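PDB 1V2A: glutathione transferase gst1-6 from Anopheles dirus, which probably catalyses the conjugation of glutathione to electrophilic substrates, releasing a halide from RX compounds, as a homodimeric Delta-class detoxification enzyme. Local coordinates for residues L7-K21 against M188-T202. Residues are numbered along the deposited sequence; the frame is centred on the assembly and turned at random.
Sequences LISPPCQSAILLAKK and MPDYEEFSKQVADDT. With GTS (glutathione sulfonic acid), chain F.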
loop_
_atom_site.group_PDB
_atom_site.type_symbol
_atom_site.label_atom_id
_atom_site.label_comp_id
_atom_site.label_asym_id
_atom_site.label_seq_id
_atom_site.Cartn_x
_atom_site.Cartn_y
_atom_site.Cartn_z
ATOM N N LEU B 7 -11.113 -0.142 17.884
ATOM C CA LEU B 7 -12.196 -0.365 16.928
ATOM C C LEU B 7 -12.649 0.884 16.187
ATOM O O LEU B 7 -13.392 0.786 15.214
ATOM C CB LEU B 7 -13.412 -0.976 17.629
ATOM C CG LEU B 7 -13.333 -2.469 17.939
ATOM C CD1 LEU B 7 -14.607 -2.919 18.633
ATOM C CD2 LEU B 7 -13.126 -3.235 16.635
ATOM N N ILE B 8 -12.230 2.055 16.653
ATOM C CA ILE B 8 -12.616 3.288 15.990
ATOM C C ILE B 8 -11.741 3.454 14.755
ATOM O O ILE B 8 -12.122 4.116 13.784
ATOM C CB ILE B 8 -12.438 4.515 16.914
ATOM C CG1 ILE B 8 -13.426 4.449 18.081
ATOM C CG2 ILE B 8 -12.719 5.790 16.138
ATOM C CD1 ILE B 8 -13.241 3.259 19.014
ATOM N N SER B 9 -10.562 2.836 14.808
ATOM C CA SER B 9 -9.602 2.868 13.714
ATOM C C SER B 9 -10.021 1.856 12.642
ATOM O O SER B 9 -10.075 0.653 12.905
ATOM C CB SER B 9 -8.203 2.525 14.248
ATOM O OG SER B 9 -7.284 2.269 13.199
ATOM N N PRO B 10 -10.350 2.336 11.430
ATOM C CA PRO B 10 -10.761 1.455 10.334
ATOM C C PRO B 10 -9.671 0.430 9.964
ATOM O O PRO B 10 -9.963 -0.731 9.705
ATOM C CB PRO B 10 -11.078 2.438 9.202
ATOM C CG PRO B 10 -11.567 3.651 9.947
ATOM C CD PRO B 10 -10.543 3.751 11.060
ATOM N N PRO B 11 -8.400 0.854 9.920
ATOM C CA PRO B 11 -7.356 -0.117 9.581
ATOM C C PRO B 11 -7.350 -1.309 10.551
ATOM O O PRO B 11 -7.213 -2.453 10.128
ATOM C CB PRO B 11 -6.073 0.713 9.676
ATOM C CG PRO B 11 -6.538 2.074 9.267
ATOM C CD PRO B 11 -7.845 2.216 10.000
ATOM N N CYS B 12 -7.506 -1.037 11.846
ATOM C CA CYS B 12 -7.515 -2.092 12.867
ATOM C C CYS B 12 -8.641 -3.127 12.768
ATOM O O CYS B 12 -8.515 -4.219 13.302
ATOM C CB CYS B 12 -7.584 -1.483 14.269
ATOM S SG CYS B 12 -6.197 -0.476 14.753
ATOM N N GLN B 13 -9.736 -2.802 12.094
ATOM C CA GLN B 13 -10.853 -3.742 12.024
ATOM C C GLN B 13 -10.621 -4.937 11.115
ATOM O O GLN B 13 -11.329 -5.942 11.220
ATOM C CB GLN B 13 -12.138 -3.017 11.592
ATOM C CG GLN B 13 -12.329 -1.665 12.255
ATOM C CD GLN B 13 -13.608 -0.973 11.825
ATOM O OE1 GLN B 13 -14.104 -1.190 10.721
ATOM N NE2 GLN B 13 -14.142 -0.119 12.696
ATOM N N SER B 14 -9.642 -4.834 10.220
ATOM C CA SER B 14 -9.342 -5.925 9.295
ATOM C C SER B 14 -8.899 -7.189 10.030
ATOM O O SER B 14 -9.465 -8.261 9.824
ATOM C CB SER B 14 -8.248 -5.498 8.308
ATOM O OG SER B 14 -8.653 -4.367 7.561
ATOM N N ALA B 15 -7.882 -7.055 10.878
ATOM C CA ALA B 15 -7.347 -8.181 11.642
ATOM C C ALA B 15 -8.380 -8.758 12.617
ATOM O O ALA B 15 -8.371 -9.956 12.911
ATOM C CB ALA B 15 -6.092 -7.746 12.394
ATOM N N ILE B 16 -9.262 -7.901 13.119
ATOM C CA ILE B 16 -10.317 -8.328 14.031
ATOM C C ILE B 16 -11.276 -9.256 13.276
ATOM O O ILE B 16 -11.544 -10.376 13.703
ATOM C CB ILE B 16 -11.122 -7.113 14.564
ATOM C CG1 ILE B 16 -10.231 -6.238 15.450
ATOM C CG2 ILE B 16 -12.348 -7.591 15.324
ATOM C CD1 ILE B 16 -9.635 -6.955 16.650
ATOM N N LEU B 17 -11.797 -8.781 12.153
ATOM C CA LEU B 17 -12.724 -9.572 11.360
ATOM C C LEU B 17 -12.068 -10.863 10.877
ATOM O O LEU B 17 -12.614 -11.957 11.038
ATOM C CB LEU B 17 -13.220 -8.747 10.165
ATOM C CG LEU B 17 -14.643 -8.167 10.196
ATOM C CD1 LEU B 17 -15.136 -8.016 11.610
ATOM C CD2 LEU B 17 -14.660 -6.830 9.467
ATOM N N LEU B 18 -10.891 -10.733 10.281
ATOM C CA LEU B 18 -10.173 -11.892 9.779
ATOM C C LEU B 18 -10.004 -12.891 10.924
ATOM O O LEU B 18 -10.256 -14.084 10.755
ATOM C CB LEU B 18 -8.813 -11.452 9.230
ATOM C CG LEU B 18 -7.891 -12.480 8.569
ATOM C CD1 LEU B 18 -7.269 -13.369 9.637
ATOM C CD2 LEU B 18 -8.668 -13.291 7.545
ATOM N N ALA B 19 -9.599 -12.395 12.090
ATOM C CA ALA B 19 -9.400 -13.249 13.255
ATOM C C ALA B 19 -10.622 -14.112 13.540
ATOM O O ALA B 19 -10.497 -15.313 13.803
ATOM C CB ALA B 19 -9.070 -12.399 14.481
ATOM N N LYS B 20 -11.801 -13.493 13.485
ATOM C CA LYS B 20 -13.054 -14.189 13.751
ATOM C C LYS B 20 -13.327 -15.262 12.711
ATOM O O LYS B 20 -13.769 -16.359 13.036
ATOM C CB LYS B 20 -14.222 -13.199 13.765
ATOM C CG LYS B 20 -14.073 -12.060 14.764
ATOM C CD LYS B 20 -15.371 -11.262 14.884
ATOM C CE LYS B 20 -15.184 -10.047 15.779
ATOM N NZ LYS B 20 -14.622 -10.410 17.113
ATOM N N LYS B 21 -13.063 -14.929 11.456
ATOM C CA LYS B 21 -13.285 -15.852 10.355
ATOM C C LYS B 21 -12.425 -17.112 10.419
ATOM O O LYS B 21 -12.847 -18.157 9.935
ATOM C CB LYS B 21 -13.017 -15.138 9.024
ATOM C CG LYS B 21 -14.246 -14.869 8.166
ATOM C CD LYS B 21 -14.778 -16.142 7.539
ATOM C CE LYS B 21 -15.825 -15.833 6.486
ATOM N NZ LYS B 21 -16.381 -17.057 5.855
ATOM N N MET B 188 -19.285 -12.325 7.455
ATOM C CA MET B 188 -18.407 -12.069 8.600
ATOM C C MET B 188 -19.157 -12.608 9.825
ATOM O O MET B 188 -20.300 -12.233 10.074
ATOM C CB MET B 188 -18.142 -10.567 8.774
ATOM C CG MET B 188 -17.468 -9.885 7.600
ATOM S SD MET B 188 -15.753 -10.390 7.338
ATOM C CE MET B 188 -15.923 -11.593 5.982
ATOM N N PRO B 189 -18.526 -13.507 10.596
ATOM C CA PRO B 189 -19.140 -14.099 11.791
ATOM C C PRO B 189 -19.616 -13.077 12.827
ATOM O O PRO B 189 -18.815 -12.320 13.372
ATOM C CB PRO B 189 -18.028 -14.996 12.334
ATOM C CG PRO B 189 -17.302 -15.414 11.079
ATOM C CD PRO B 189 -17.207 -14.105 10.335
ATOM N N ASP B 190 -20.919 -13.078 13.102
ATOM C CA ASP B 190 -21.522 -12.156 14.068
ATOM C C ASP B 190 -21.176 -10.707 13.747
ATOM O O ASP B 190 -20.633 -9.994 14.592
ATOM C CB ASP B 190 -21.049 -12.465 15.492
ATOM C CG ASP B 190 -21.294 -13.903 15.892
ATOM O OD1 ASP B 190 -22.387 -14.431 15.595
ATOM O OD2 ASP B 190 -20.391 -14.499 16.519
ATOM N N TYR B 191 -21.496 -10.264 12.536
ATOM C CA TYR B 191 -21.178 -8.899 12.141
ATOM C C TYR B 191 -21.906 -7.826 12.950
ATOM O O TYR B 191 -21.272 -6.945 13.536
ATOM C CB TYR B 191 -21.480 -8.684 10.663
ATOM C CG TYR B 191 -20.958 -7.359 10.167
ATOM C CD1 TYR B 191 -19.588 -7.134 10.033
ATOM C CD2 TYR B 191 -21.827 -6.320 9.859
ATOM C CE1 TYR B 191 -19.097 -5.907 9.600
ATOM C CE2 TYR B 191 -21.351 -5.091 9.433
ATOM C CZ TYR B 191 -19.985 -4.887 9.298
ATOM O OH TYR B 191 -19.514 -3.676 8.825
ATOM N N GLU B 192 -23.234 -7.898 12.963
ATOM C CA GLU B 192 -24.057 -6.932 13.685
ATOM C C GLU B 192 -23.481 -6.673 15.075
ATOM O O GLU B 192 -23.496 -5.543 15.564
ATOM C CB GLU B 192 -25.489 -7.457 13.808
ATOM C CG GLU B 192 -26.545 -6.377 14.007
ATOM C CD GLU B 192 -26.702 -5.476 12.788
ATOM O OE1 GLU B 192 -26.952 -6.006 11.684
ATOM O OE2 GLU B 192 -26.581 -4.239 12.931
ATOM N N GLU B 193 -22.965 -7.722 15.704
ATOM C CA GLU B 193 -22.387 -7.587 17.031
ATOM C C GLU B 193 -21.092 -6.793 16.969
ATOM O O GLU B 193 -20.807 -5.996 17.859
ATOM C CB GLU B 193 -22.120 -8.960 17.645
ATOM C CG GLU B 193 -21.573 -8.879 19.057
ATOM C CD GLU B 193 -22.446 -8.027 19.965
ATOM O OE1 GLU B 193 -23.607 -8.428 20.220
ATOM O OE2 GLU B 193 -21.974 -6.955 20.415
ATOM N N PHE B 194 -20.305 -7.023 15.919
ATOM C CA PHE B 194 -19.045 -6.309 15.722
ATOM C C PHE B 194 -19.388 -4.843 15.519
ATOM O O PHE B 194 -18.880 -3.962 16.215
ATOM C CB PHE B 194 -18.311 -6.840 14.481
ATOM C CG PHE B 194 -17.117 -6.011 14.078
ATOM C CD1 PHE B 194 -15.985 -5.956 14.881
ATOM C CD2 PHE B 194 -17.139 -5.265 12.908
ATOM C CE1 PHE B 194 -14.889 -5.164 14.526
ATOM C CE2 PHE B 194 -16.055 -4.472 12.543
ATOM C CZ PHE B 194 -14.928 -4.424 13.357
ATOM N N SER B 195 -20.272 -4.599 14.560
ATOM C CA SER B 195 -20.711 -3.254 14.238
ATOM C C SER B 195 -21.220 -2.524 15.484
ATOM O O SER B 195 -20.966 -1.325 15.662
ATOM C CB SER B 195 -21.809 -3.320 13.183
ATOM O OG SER B 195 -22.194 -2.019 12.789
ATOM N N LYS B 196 -21.945 -3.241 16.342
ATOM C CA LYS B 196 -22.465 -2.644 17.565
ATOM C C LYS B 196 -21.332 -2.440 18.563
ATOM O O LYS B 196 -21.369 -1.525 19.393
ATOM C CB LYS B 196 -23.557 -3.526 18.171
ATOM C CG LYS B 196 -24.921 -2.849 18.186
ATOM C CD LYS B 196 -26.084 -3.840 18.250
ATOM C CE LYS B 196 -26.056 -4.807 17.069
ATOM N NZ LYS B 196 -25.837 -4.097 15.767
ATOM N N GLN B 197 -20.310 -3.285 18.476
ATOM C CA GLN B 197 -19.183 -3.146 19.381
ATOM C C GLN B 197 -18.405 -1.908 18.962
ATOM O O GLN B 197 -17.830 -1.205 19.801
ATOM C CB GLN B 197 -18.281 -4.373 19.323
ATOM C CG GLN B 197 -17.251 -4.377 20.433
ATOM C CD GLN B 197 -17.900 -4.265 21.800
ATOM O OE1 GLN B 197 -18.768 -5.059 22.145
ATOM N NE2 GLN B 197 -17.482 -3.276 22.585
ATOM N N VAL B 198 -18.393 -1.644 17.659
ATOM C CA VAL B 198 -17.697 -0.474 17.149
ATOM C C VAL B 198 -18.438 0.738 17.681
ATOM O O VAL B 198 -17.835 1.635 18.276
ATOM C CB VAL B 198 -17.688 -0.432 15.604
ATOM C CG1 VAL B 198 -17.152 0.912 15.121
ATOM C CG2 VAL B 198 -16.816 -1.548 15.057
ATOM N N ALA B 199 -19.754 0.746 17.479
ATOM C CA ALA B 199 -20.605 1.837 17.945
ATOM C C ALA B 199 -20.357 2.155 19.414
ATOM O O ALA B 199 -20.131 3.309 19.781
ATOM C CB ALA B 199 -22.075 1.482 17.734
ATOM N N ASP B 200 -20.397 1.131 20.255
ATOM C CA ASP B 200 -20.182 1.321 21.684
ATOM C C ASP B 200 -18.840 1.957 21.972
ATOM O O ASP B 200 -18.752 2.926 22.729
ATOM C CB ASP B 200 -20.295 -0.012 22.419
ATOM C CG ASP B 200 -21.709 -0.564 22.397
ATOM O OD1 ASP B 200 -22.606 0.096 21.827
ATOM O OD2 ASP B 200 -21.922 -1.658 22.952
ATOM N N ASP B 201 -17.790 1.416 21.369
ATOM C CA ASP B 201 -16.453 1.956 21.559
ATOM C C ASP B 201 -16.327 3.395 21.086
ATOM O O ASP B 201 -15.736 4.233 21.771
ATOM C CB ASP B 201 -15.435 1.094 20.823
ATOM C CG ASP B 201 -15.156 -0.193 21.540
ATOM O OD1 ASP B 201 -16.020 -0.618 22.332
ATOM O OD2 ASP B 201 -14.076 -0.779 21.308
ATOM N N THR B 202 -16.871 3.690 19.912
ATOM C CA THR B 202 -16.779 5.051 19.396
ATOM C C THR B 202 -17.465 6.011 20.355
ATOM O O THR B 202 -17.033 7.149 20.521
ATOM C CB THR B 202 -17.445 5.191 18.038
ATOM O OG1 THR B 202 -18.861 5.069 18.197
ATOM C CG2 THR B 202 -16.947 4.116 17.092
HETATM N N1 GTS F . -1.322 1.882 6.973
HETATM C CA1 GTS F . -1.530 1.687 8.379
HETATM C C1 GTS F . -2.224 0.353 8.499
HETATM O O11 GTS F . -1.997 -0.305 9.497
HETATM O O12 GTS F . -2.972 -0.039 7.591
HETATM C CB1 GTS F . -2.359 2.842 8.892
HETATM C CG1 GTS F . -2.663 2.780 10.402
HETATM C CD1 GTS F . -2.732 4.166 11.022
HETATM O OE1 GTS F . -2.544 5.198 10.358
HETATM N N2 GTS F . -3.023 4.154 12.321
HETATM C CA2 GTS F . -3.146 5.404 13.080
HETATM C C2 GTS F . -2.039 5.498 14.075
HETATM O O2 GTS F . -1.688 4.504 14.722
HETATM C CB2 GTS F . -4.431 5.531 13.892
HETATM S SG2 GTS F . -6.027 5.533 13.010
HETATM O O1S GTS F . -6.250 4.343 12.255
HETATM O O2S GTS F . -7.023 5.652 14.012
HETATM O O3S GTS F . -6.102 6.652 12.113
HETATM N N3 GTS F . -1.508 6.707 14.191
HETATM C CA3 GTS F . -0.441 6.951 15.119
HETATM C C3 GTS F . 0.691 7.664 14.473
HETATM O O31 GTS F . 1.636 7.929 15.200
HETATM O O32 GTS F . 0.600 7.949 13.268
#
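Phe194 of helix 191-202 plugs into helix 13-21 of the same chain, the two axes running roughly antiparallel, 151° between their N-to-C directions, and 12.0 Å apart at closest approach. The contact joins the two domains of the glutathione transferase fold: the first helix of the thioredoxin-like N-terminal domain, with the loop before it, packs against the last helix of the all-helical C-terminal domain. Phe194 is the knob, in a hole formed by Gln13, Ile16, Leu17 and Lys20. Its CG lies anti to the backbone N (chi1 171°), which sends the ring across to helix 13-21. Leu17 CD1 sits over the centre of one face of the Phe194 ring, 3.6 Å from its centroid, in a CH-pi contact; Val198 CG2 lies over the opposite face, displaced toward the rim. Gln13 meets the ring at its edge, CB lying 3.6 Å from Phe194 CZ, while Leu7 CD2 and Ile16 CG2 approach CE1 obliquely. Beyond Leu17, Met188 SD touches Leu17 CG, and Ile155 of helix 152-162 contacts both residues. Toward the C-terminal end of helix 13-21, Lys21 CG lies against Pro189 CD at 3.7 Å. In the loop before the helix, Ile8 CD1 packs on Asp201 CB and Ile8 CG1 on Thr202 CA. No hydrogen bond crosses between the two segments; within helix 191-202, Gln197 NE2 donates to Asp201 OD1 (3.0 Å) from above the carboxylate plane. The loop that carries Leu7 and Ile8 continues into the glutathione site, where Ser9 OG donates to O1S of the bound glutathione sulfonic acid. The Gln13 side chain, extended beyond CG, reaches back to this loop: NE2 donates to Leu7 O at 2.8 Å, with the oxygen in the amide plane and an N-H...O angle of 158°.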